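Local coordinates for DNA repair and telomere maintenance protein nbs1 (Schizosaccharomyces pombe, PDB 3HUF), which serves as the Nbs1 subunit of the MRN complex in DNA double-strand break repair and telomere maintenance, binding phosphorylated partners such as Ctp1 through its N-terminal FHA and BRCT domains, at residues Thr22-Arg27 with Ser44-Arg49; Ile175-Tyr180 with Leu202-Asn207. One frame throughout, in Å; residues are numbered along the deposited sequence.

Contact 1: Thr22-Arg27 with Ser44-Arg49; sequences TYIVGR and SKRHAR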
loop_
_atom_site.group_PDB
_atom_site.type_symbol
_atom_site.label_atom_id
_atom_site.label_comp_id
_atom_site.label_asym_id
_atom_site.label_seq_id
_atom_site.Cartn_x
_atom_site.Cartn_y
_atom_site.Cartn_z
ATOM N N THR A 22 -2.131 -22.505 -1.631
ATOM C CA THR A 22 -3.189 -23.325 -1.081
ATOM C C THR A 22 -2.876 -23.847 0.316
ATOM O O THR A 22 -1.753 -24.247 0.605
ATOM C CB THR A 22 -3.479 -24.511 -2.004
ATOM O OG1 THR A 22 -3.556 -24.057 -3.368
ATOM C CG2 THR A 22 -4.797 -25.104 -1.635
ATOM N N TYR A 23 -3.890 -23.867 1.166
ATOM C CA TYR A 23 -3.781 -24.329 2.530
ATOM C C TYR A 23 -4.808 -25.422 2.760
ATOM O O TYR A 23 -5.935 -25.323 2.286
ATOM C CB TYR A 23 -4.055 -23.173 3.498
ATOM C CG TYR A 23 -3.063 -22.030 3.341
ATOM C CD1 TYR A 23 -3.295 -20.995 2.425
ATOM C CD2 TYR A 23 -1.874 -22.009 4.075
ATOM C CE1 TYR A 23 -2.372 -19.943 2.254
ATOM C CE2 TYR A 23 -0.941 -20.959 3.918
ATOM C CZ TYR A 23 -1.200 -19.936 3.009
ATOM O OH TYR A 23 -0.287 -18.918 2.858
ATOM N N ILE A 24 -4.421 -26.455 3.500
ATOM C CA ILE A 24 -5.394 -27.398 4.032
ATOM C C ILE A 24 -5.600 -27.075 5.500
ATOM O O ILE A 24 -4.649 -26.862 6.272
ATOM C CB ILE A 24 -5.044 -28.883 3.754
ATOM C CG1 ILE A 24 -5.518 -29.262 2.361
ATOM C CG2 ILE A 24 -5.773 -29.829 4.710
ATOM C CD1 ILE A 24 -4.466 -29.187 1.354
ATOM N N VAL A 25 -6.874 -26.965 5.847
ATOM C CA VAL A 25 -7.316 -26.475 7.134
ATOM C C VAL A 25 -8.093 -27.620 7.804
ATOM O O VAL A 25 -8.971 -28.232 7.195
ATOM C CB VAL A 25 -8.226 -25.230 6.911
ATOM C CG1 VAL A 25 -8.652 -24.612 8.213
ATOM C CG2 VAL A 25 -7.532 -24.191 5.970
ATOM N N GLY A 26 -7.752 -27.933 9.045
ATOM C CA GLY A 26 -8.330 -29.103 9.691
ATOM C C GLY A 26 -7.848 -29.348 11.104
ATOM O O GLY A 26 -6.841 -28.776 11.550
ATOM N N ARG A 27 -8.587 -30.207 11.801
ATOM C CA ARG A 27 -8.319 -30.568 13.198
ATOM C C ARG A 27 -7.000 -31.343 13.384
ATOM O O ARG A 27 -6.306 -31.169 14.392
ATOM C CB ARG A 27 -9.503 -31.399 13.731
ATOM C CG ARG A 27 -9.511 -31.667 15.231
ATOM C CD ARG A 27 -10.748 -32.502 15.584
ATOM N NE ARG A 27 -10.702 -33.835 14.975
ATOM C CZ ARG A 27 -11.738 -34.443 14.406
ATOM N NH1 ARG A 27 -12.919 -33.850 14.350
ATOM N NH2 ARG A 27 -11.593 -35.646 13.878
ATOM N N SER A 44 -13.599 -31.526 10.852
ATOM C CA SER A 44 -12.985 -32.746 10.323
ATOM C C SER A 44 -11.476 -32.642 10.364
ATOM O O SER A 44 -10.929 -31.531 10.367
ATOM C CB SER A 44 -13.413 -32.990 8.890
ATOM O OG SER A 44 -14.813 -33.009 8.802
ATOM N N LYS A 45 -10.818 -33.801 10.392
ATOM C CA LYS A 45 -9.360 -33.891 10.398
ATOM C C LYS A 45 -8.699 -33.046 9.308
ATOM O O LYS A 45 -7.790 -32.276 9.586
ATOM C CB LYS A 45 -8.917 -35.345 10.259
ATOM C CG LYS A 45 -9.244 -36.192 11.455
ATOM C CD LYS A 45 -8.566 -37.536 11.353
ATOM C CE LYS A 45 -9.533 -38.621 11.737
ATOM N NZ LYS A 45 -10.636 -38.674 10.741
ATOM N N ARG A 46 -9.143 -33.238 8.071
ATOM C CA ARG A 46 -8.830 -32.339 6.964
ATOM C C ARG A 46 -10.185 -31.760 6.546
ATOM O O ARG A 46 -11.031 -32.499 6.028
ATOM C CB ARG A 46 -8.209 -33.104 5.795
ATOM C CG ARG A 46 -6.844 -33.720 6.064
ATOM C CD ARG A 46 -6.327 -34.543 4.860
ATOM N NE ARG A 46 -6.150 -33.759 3.628
ATOM C CZ ARG A 46 -6.975 -33.796 2.574
ATOM N NH1 ARG A 46 -8.053 -34.583 2.580
ATOM N NH2 ARG A 46 -6.723 -33.048 1.500
ATOM N N HIS A 47 -10.404 -30.462 6.772
ATOM C CA HIS A 47 -11.765 -29.912 6.682
ATOM C C HIS A 47 -12.037 -29.040 5.453
ATOM O O HIS A 47 -13.035 -29.243 4.743
ATOM C CB HIS A 47 -12.148 -29.158 7.964
ATOM C CG HIS A 47 -13.610 -28.844 8.058
ATOM N ND1 HIS A 47 -14.473 -29.536 8.875
ATOM C CD2 HIS A 47 -14.364 -27.919 7.422
ATOM C CE1 HIS A 47 -15.696 -29.055 8.739
ATOM N NE2 HIS A 47 -15.653 -28.067 7.866
ATOM N N ALA A 48 -11.169 -28.062 5.228
ATOM C CA ALA A 48 -11.321 -27.106 4.147
ATOM C C ALA A 48 -10.005 -26.872 3.409
ATOM O O ALA A 48 -8.921 -27.050 3.972
ATOM C CB ALA A 48 -11.855 -25.763 4.691
ATOM N N ARG A 49 -10.118 -26.456 2.153
ATOM C CA ARG A 49 -8.998 -25.909 1.421
ATOM C C ARG A 49 -9.258 -24.424 1.167
ATOM O O ARG A 49 -10.341 -24.059 0.734
ATOM C CB ARG A 49 -8.809 -26.659 0.108
ATOM C CG ARG A 49 -7.675 -26.118 -0.738
ATOM C CD ARG A 49 -7.608 -26.803 -2.105
ATOM N NE ARG A 49 -7.637 -28.263 -1.969
ATOM C CZ ARG A 49 -6.568 -29.036 -1.756
ATOM N NH1 ARG A 49 -5.341 -28.509 -1.661
ATOM N NH2 ARG A 49 -6.733 -30.353 -1.637
#

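Contact 2: Ile175-Tyr180 with Leu202-Asn207; sequences IIDDSY and LECFKN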
loop_
_atom_site.group_PDB
_atom_site.type_symbol
_atom_site.label_atom_id
_atom_site.label_comp_id
_atom_site.label_asym_id
_atom_site.label_seq_id
_atom_site.Cartn_x
_atom_site.Cartn_y
_atom_site.Cartn_z
ATOM N N ILE A 175 7.363 5.826 2.608
ATOM C CA ILE A 175 8.423 5.704 1.624
ATOM C C ILE A 175 9.415 4.646 2.072
ATOM O O ILE A 175 9.916 4.667 3.182
ATOM C CB ILE A 175 9.100 7.071 1.348
ATOM C CG1 ILE A 175 8.083 8.038 0.709
ATOM C CG2 ILE A 175 10.358 6.896 0.467
ATOM C CD1 ILE A 175 8.595 9.447 0.639
ATOM N N ILE A 176 9.673 3.678 1.211
ATOM C CA ILE A 176 10.588 2.621 1.586
ATOM C C ILE A 176 11.707 2.557 0.568
ATOM O O ILE A 176 11.708 3.310 -0.416
ATOM C CB ILE A 176 9.852 1.260 1.678
ATOM C CG1 ILE A 176 9.077 0.985 0.383
ATOM C CG2 ILE A 176 8.936 1.239 2.901
ATOM C CD1 ILE A 176 8.355 -0.348 0.367
ATOM N N ASP A 177 12.642 1.648 0.794
ATOM C CA ASP A 177 13.657 1.389 -0.196
ATOM C C ASP A 177 14.002 -0.083 -0.286
ATOM O O ASP A 177 13.355 -0.926 0.331
ATOM C CB ASP A 177 14.906 2.266 0.021
ATOM C CG ASP A 177 15.625 1.996 1.341
ATOM O OD1 ASP A 177 16.503 2.807 1.666
ATOM O OD2 ASP A 177 15.366 0.998 2.054
ATOM N N ASP A 178 15.023 -0.342 -1.099
ATOM C CA ASP A 178 15.664 -1.631 -1.330
ATOM C C ASP A 178 15.846 -2.495 -0.081
ATOM O O ASP A 178 15.583 -3.695 -0.109
ATOM C CB ASP A 178 17.055 -1.314 -1.905
ATOM C CG ASP A 178 17.599 -2.415 -2.749
ATOM O OD1 ASP A 178 17.273 -2.423 -3.958
ATOM O OD2 ASP A 178 18.377 -3.245 -2.213
ATOM N N SER A 179 16.324 -1.893 1.008
ATOM C CA SER A 179 16.598 -2.633 2.250
ATOM C C SER A 179 15.329 -3.274 2.841
ATOM O O SER A 179 15.379 -4.386 3.365
ATOM C CB SER A 179 17.311 -1.741 3.288
ATOM O OG SER A 179 16.429 -0.755 3.816
ATOM N N TYR A 180 14.196 -2.588 2.749
ATOM C CA TYR A 180 12.936 -3.175 3.168
ATOM C C TYR A 180 12.490 -4.293 2.212
ATOM O O TYR A 180 11.952 -5.323 2.647
ATOM C CB TYR A 180 11.840 -2.119 3.308
ATOM C CG TYR A 180 10.496 -2.697 3.710
ATOM C CD1 TYR A 180 10.252 -3.120 5.022
ATOM C CD2 TYR A 180 9.485 -2.845 2.774
ATOM C CE1 TYR A 180 9.012 -3.659 5.381
ATOM C CE2 TYR A 180 8.248 -3.378 3.114
ATOM C CZ TYR A 180 8.014 -3.779 4.423
ATOM O OH TYR A 180 6.779 -4.311 4.729
ATOM N N LEU A 202 7.657 1.363 8.329
ATOM C CA LEU A 202 7.604 2.685 8.954
ATOM C C LEU A 202 8.964 3.051 9.523
ATOM O O LEU A 202 9.355 4.215 9.460
ATOM C CB LEU A 202 6.543 2.744 10.061
ATOM C CG LEU A 202 5.085 2.561 9.617
ATOM C CD1 LEU A 202 4.188 2.182 10.786
ATOM C CD2 LEU A 202 4.535 3.808 8.892
ATOM N N GLU A 203 9.678 2.066 10.069
ATOM C CA GLU A 203 11.018 2.311 10.608
ATOM C C GLU A 203 11.982 2.667 9.491
ATOM O O GLU A 203 12.824 3.550 9.645
ATOM C CB GLU A 203 11.549 1.093 11.380
ATOM C CG GLU A 203 11.158 1.065 12.843
ATOM C CD GLU A 203 11.549 2.345 13.572
ATOM O OE1 GLU A 203 12.755 2.676 13.632
ATOM O OE2 GLU A 203 10.642 3.030 14.082
ATOM N N CYS A 204 11.856 1.950 8.378
ATOM C CA CYS A 204 12.631 2.225 7.179
ATOM C C CYS A 204 12.390 3.675 6.714
ATOM O O CYS A 204 13.337 4.424 6.469
ATOM C CB CYS A 204 12.245 1.229 6.076
ATOM S SG CYS A 204 13.096 1.501 4.490
ATOM N N PHE A 205 11.121 4.055 6.636
ATOM C CA PHE A 205 10.694 5.390 6.218
ATOM C C PHE A 205 11.312 6.455 7.118
ATOM O O PHE A 205 11.995 7.356 6.621
ATOM C CB PHE A 205 9.165 5.458 6.243
ATOM C CG PHE A 205 8.572 6.780 5.758
ATOM C CD1 PHE A 205 9.302 7.672 4.961
ATOM C CD2 PHE A 205 7.266 7.108 6.088
ATOM C CE1 PHE A 205 8.734 8.876 4.531
ATOM C CE2 PHE A 205 6.698 8.304 5.660
ATOM C CZ PHE A 205 7.435 9.185 4.877
ATOM N N LYS A 206 11.123 6.306 8.435
ATOM C CA LYS A 206 11.632 7.256 9.400
ATOM C C LYS A 206 13.156 7.403 9.316
ATOM O O LYS A 206 13.680 8.488 9.516
ATOM C CB LYS A 206 11.204 6.879 10.823
ATOM C CG LYS A 206 9.701 7.035 11.035
ATOM C CD LYS A 206 9.279 6.843 12.509
ATOM C CE LYS A 206 7.790 6.392 12.595
ATOM N NZ LYS A 206 7.228 6.506 13.985
ATOM N N ASN A 207 13.850 6.310 9.009
ATOM C CA ASN A 207 15.308 6.360 8.929
ATOM C C ASN A 207 15.735 7.051 7.631
ATOM O O ASN A 207 16.660 7.861 7.646
ATOM C CB ASN A 207 15.918 4.952 9.080
ATOM C CG ASN A 207 17.388 4.987 9.392
ATOM O OD1 ASN A 207 17.816 5.457 10.468
ATOM N ND2 ASN A 207 18.195 4.475 8.456
#

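Contact 1: Thr22-Arg27 with Ser44-Arg49
Y23 O receives a CA-H...O contact from R49 CA at 3.2 Å. I24 sits across from R49 in a non-hydrogen-bonded antiparallel pair, and its CD1 comes within 3.2 Å of R49 NH1. The R49 guanidinium lies with one face toward I24 CG1, while the end of R46 passes the same isoleucine at van der Waals distance. I24 CA also points its hydrogen at A48 O. V25 forms the hydrogen-bonded pair with A48: V25 N gives a bond of 2.8 Å to A48 O. V25 O is gripped twice, by H47 N at 2.7 Å in the carbonyl plane and by A48 N at 3.0 Å from a tilted position. Two successive residues facing one make this a classic beta bulge. G26 needs its lack of a side chain, because a CB here would run into K45 O and R46 CA. R27 N then makes an almost straight bond (178°) to S44 O. The R27 side chain leaves with CG anti to the backbone N (chi1 -170°), and NH2 ends 3.4 Å from K45 CG. S44 N donates to H47 ND1 in the ring plane. R27 NH1, S44 OG and K45 N all bond a modified side chain of the bound peptide, so this bulged strand pair and its loops form part of the phosphopeptide-binding site of the FHA domain.

Contact 2: Ile175-Tyr180 with Leu202-Asn207
F205 and I175 make the closest apolar contact between helix 198-209 and strand 174-176. I175 CB is 3.7 Å from both F205 CD1 and CE1, and I175 CD1 reaches CE1 as well, the two side chains crossing at a slant. The ring also covers backbone: I175 N lies 3.4 Å above its plane, over the centre. F205 CG stands anti to its own backbone N (chi1 -177°), which starts the ring off in this direction. An alanine here would probably leave one side of I175, its backbone N included, without this aromatic cover and open a gap beside F169 and V174, which the ring also touches.

A second set of apolar contacts gathers round C204, whose CB points toward the other segment. Its SG is 4.0 Å from Y180 CB and packs beside I176 CB, filling the angle between the strand and the helix that follows.

Polar atoms meet here too. F205 CA makes a bent C-H...O contact with I175 O, 3.2 Å away, and C204 SG approaches D177 OD2 at 3.4 Å. D177 is the N-cap of helix 178-184: its OD2 takes a weak capping bond from S179 N, and also accepts the S179 hydroxyl, OG, at 2.7 Å on its syn side. Y180 OH, for its part, bonds L197 O, just ahead of helix 198-209.

The arrangement joins the edge strand of the parallel BRCT 1 sheet, and the capped helix it leads into, to helix 198-209, which comes in the chain between the two four-stranded parallel sheets.

How the contacts relate
Contact 1 lies toward one end of the elongated chain, about 31 Å from its centre, whereas contact 2 is about 13 Å from it; their own centres are 37 Å apart, and their nearest atoms about 16 Å. They share no secondary-structure element and follow one another in sequence. Both are partly buried, yet their chemistry differs. The 22-27/44-49 pair is two strands joined mainly through backbone hydrogen bonds, with R27 and K45 at the peptide bound to the FHA domain. The 175-180/202-207 pair sets helix 198-209 against strand 174-176 and the start of helix 178-184 through apolar and sulphur contacts, with no hydrogen bond between the two segments.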